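Local coordinates for iron-regulated ABC transporter siderophore-binding protein SirA (Staphylococcus aureus subsp. aureus, PDB 3MWF) that binds the siderophore staphyloferrin B and probably hands its iron complex to an ABC transporter for uptake, at residues N186-K191 with D285-K290. Numbering follows the deposited sequence.
Sequences NDLGFK and DDLYEK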
loop_
_atom_site.group_PDB
_atom_site.type_symbol
_atom_site.label_atom_id
_atom_site.label_comp_id
_atom_site.label_asym_id
_atom_site.label_seq_id
_atom_site.Cartn_x
_atom_site.Cartn_y
_atom_site.Cartn_z
ATOM N N ASN A 186 3.323 5.897 10.359
ATOM C CA ASN A 186 4.485 5.739 11.239
ATOM C C ASN A 186 5.668 6.645 10.778
ATOM O O ASN A 186 6.315 7.323 11.595
ATOM C CB ASN A 186 4.935 4.263 11.310
ATOM C CG ASN A 186 5.887 4.012 12.482
ATOM O OD1 ASN A 186 7.116 3.917 12.318
ATOM N ND2 ASN A 186 5.329 3.935 13.658
ATOM N N ASP A 187 5.925 6.691 9.474
ATOM C CA ASP A 187 6.953 7.585 8.935
ATOM C C ASP A 187 6.675 9.041 9.293
ATOM O O ASP A 187 7.601 9.816 9.595
ATOM C CB ASP A 187 7.003 7.479 7.399
ATOM C CG ASP A 187 7.694 6.221 6.897
ATOM O OD1 ASP A 187 8.365 5.491 7.660
ATOM O OD2 ASP A 187 7.595 5.974 5.687
ATOM N N LEU A 188 5.410 9.411 9.244
ATOM C CA LEU A 188 4.974 10.788 9.474
ATOM C C LEU A 188 5.012 11.200 10.948
ATOM O O LEU A 188 4.758 12.351 11.277
ATOM C CB LEU A 188 3.576 10.975 8.907
ATOM C CG LEU A 188 3.531 10.826 7.392
ATOM C CD1 LEU A 188 2.094 10.817 6.965
ATOM C CD2 LEU A 188 4.328 11.996 6.687
ATOM N N GLY A 189 5.310 10.240 11.818
ATOM C CA GLY A 189 5.421 10.490 13.260
ATOM C C GLY A 189 4.212 10.231 14.124
ATOM O O GLY A 189 4.249 10.490 15.335
ATOM N N PHE A 190 3.129 9.721 13.531
ATOM C CA PHE A 190 1.971 9.312 14.298
ATOM C C PHE A 190 2.363 8.103 15.110
ATOM O O PHE A 190 3.177 7.311 14.660
ATOM C CB PHE A 190 0.810 8.928 13.373
ATOM C CG PHE A 190 0.156 10.125 12.697
ATOM C CD1 PHE A 190 -0.821 10.870 13.366
ATOM C CD2 PHE A 190 0.515 10.479 11.397
ATOM C CE1 PHE A 190 -1.442 11.956 12.751
ATOM C CE2 PHE A 190 -0.096 11.608 10.760
ATOM C CZ PHE A 190 -1.055 12.330 11.432
ATOM N N LYS A 191 1.757 7.965 16.284
ATOM C CA LYS A 191 2.003 6.804 17.151
ATOM C C LYS A 191 0.739 5.969 17.289
ATOM O O LYS A 191 -0.315 6.303 16.735
ATOM C CB LYS A 191 2.492 7.262 18.535
ATOM C CG LYS A 191 3.757 8.069 18.478
ATOM C CD LYS A 191 4.896 7.343 17.817
ATOM C CE LYS A 191 6.148 8.242 17.659
ATOM N NZ LYS A 191 7.239 7.552 16.928
ATOM N N ASP A 285 -0.701 14.382 1.107
ATOM C CA ASP A 285 -1.566 15.515 0.713
ATOM C C ASP A 285 -2.950 15.402 1.335
ATOM O O ASP A 285 -3.500 16.400 1.821
ATOM C CB ASP A 285 -1.735 15.567 -0.814
ATOM C CG ASP A 285 -0.548 16.144 -1.524
ATOM O OD1 ASP A 285 0.361 16.734 -0.881
ATOM O OD2 ASP A 285 -0.543 16.007 -2.771
ATOM N N ASP A 286 -3.524 14.194 1.307
ATOM C CA ASP A 286 -4.823 13.929 1.920
ATOM C C ASP A 286 -4.842 14.316 3.393
ATOM O O ASP A 286 -5.811 14.902 3.871
ATOM C CB ASP A 286 -5.191 12.451 1.789
ATOM C CG ASP A 286 -5.856 12.128 0.473
ATOM O OD1 ASP A 286 -6.050 13.055 -0.338
ATOM O OD2 ASP A 286 -6.187 10.936 0.255
ATOM N N LEU A 287 -3.770 13.969 4.102
ATOM C CA LEU A 287 -3.636 14.284 5.517
ATOM C C LEU A 287 -3.636 15.790 5.802
ATOM O O LEU A 287 -4.316 16.231 6.720
ATOM C CB LEU A 287 -2.376 13.643 6.082
ATOM C CG LEU A 287 -2.440 12.125 6.245
ATOM C CD1 LEU A 287 -1.046 11.650 6.605
ATOM C CD2 LEU A 287 -3.474 11.720 7.308
ATOM N N TYR A 288 -2.915 16.572 5.003
ATOM C CA TYR A 288 -2.989 18.040 5.155
ATOM C C TYR A 288 -4.433 18.518 5.079
ATOM O O TYR A 288 -4.876 19.338 5.889
ATOM C CB TYR A 288 -2.154 18.735 4.093
ATOM C CG TYR A 288 -0.690 18.855 4.416
ATOM C CD1 TYR A 288 -0.224 19.832 5.301
ATOM C CD2 TYR A 288 0.237 18.024 3.813
ATOM C CE1 TYR A 288 1.125 19.957 5.572
ATOM C CE2 TYR A 288 1.583 18.135 4.063
ATOM C CZ TYR A 288 2.032 19.103 4.961
ATOM O OH TYR A 288 3.378 19.195 5.197
ATOM N N GLU A 289 -5.189 17.977 4.123
ATOM C CA GLU A 289 -6.592 18.352 3.942
ATOM C C GLU A 289 -7.522 17.840 5.051
ATOM O O GLU A 289 -8.278 18.624 5.628
ATOM C CB GLU A 289 -7.076 17.870 2.567
ATOM C CG GLU A 289 -8.438 18.336 2.176
ATOM C CD GLU A 289 -8.952 17.547 0.996
ATOM O OE1 GLU A 289 -8.318 17.658 -0.069
ATOM O OE2 GLU A 289 -9.947 16.801 1.151
ATOM N N LYS A 290 -7.463 16.543 5.353
ATOM C CA LYS A 290 -8.382 15.941 6.307
ATOM C C LYS A 290 -8.101 16.426 7.728
ATOM O O LYS A 290 -9.024 16.488 8.539
ATOM C CB LYS A 290 -8.355 14.397 6.262
ATOM C CG LYS A 290 -8.789 13.756 4.909
ATOM C CD LYS A 290 -10.204 14.103 4.471
ATOM C CE LYS A 290 -10.570 13.380 3.135
ATOM N NZ LYS A 290 -9.930 13.979 1.930
#
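L188 and L287 meet tip to tip through single methyl groups. Their CD1 atoms lie 3.3 Å apart, closer than two methyl groups normally approach. Both leucines carry CG anti to the carbonyl carbon (chi1 -65° in L188, -72° in L287), and the two side chains span the 10.1 Å between L188 CA and L287 CA. F190 adds a looser apolar contact: its ring atom CE2 lies 4.3 Å from the same L287 CD1, which approaches the ring obliquely. One methyl of L287 therefore serves both partners. F147 of helix 130-155 touches both leucines, L185 touches F190 and L287, and W159 stacks edge-to-face with F190.

One bond back into the last helical turn is G189 N to N186 O, 3.1 Å. G189, with positive phi (95°), is the first residue to leave helical angles, in a Schellman motif. Its backbone angles leave no room for a beta carbon beside L188 O, which accounts for the glycine.

K290 NZ forms a salt bridge with E289 OE2 at 2.9 Å, from above the carboxylate plane. D187 pairs with K117, and D285 with K143.

The contact joins the turn following helix 179-187 to the C-terminal part of helix 277-290. It is purely apolar and buried, so close fit holds the two segments together, with no directional bond between them to fix their relative orientation.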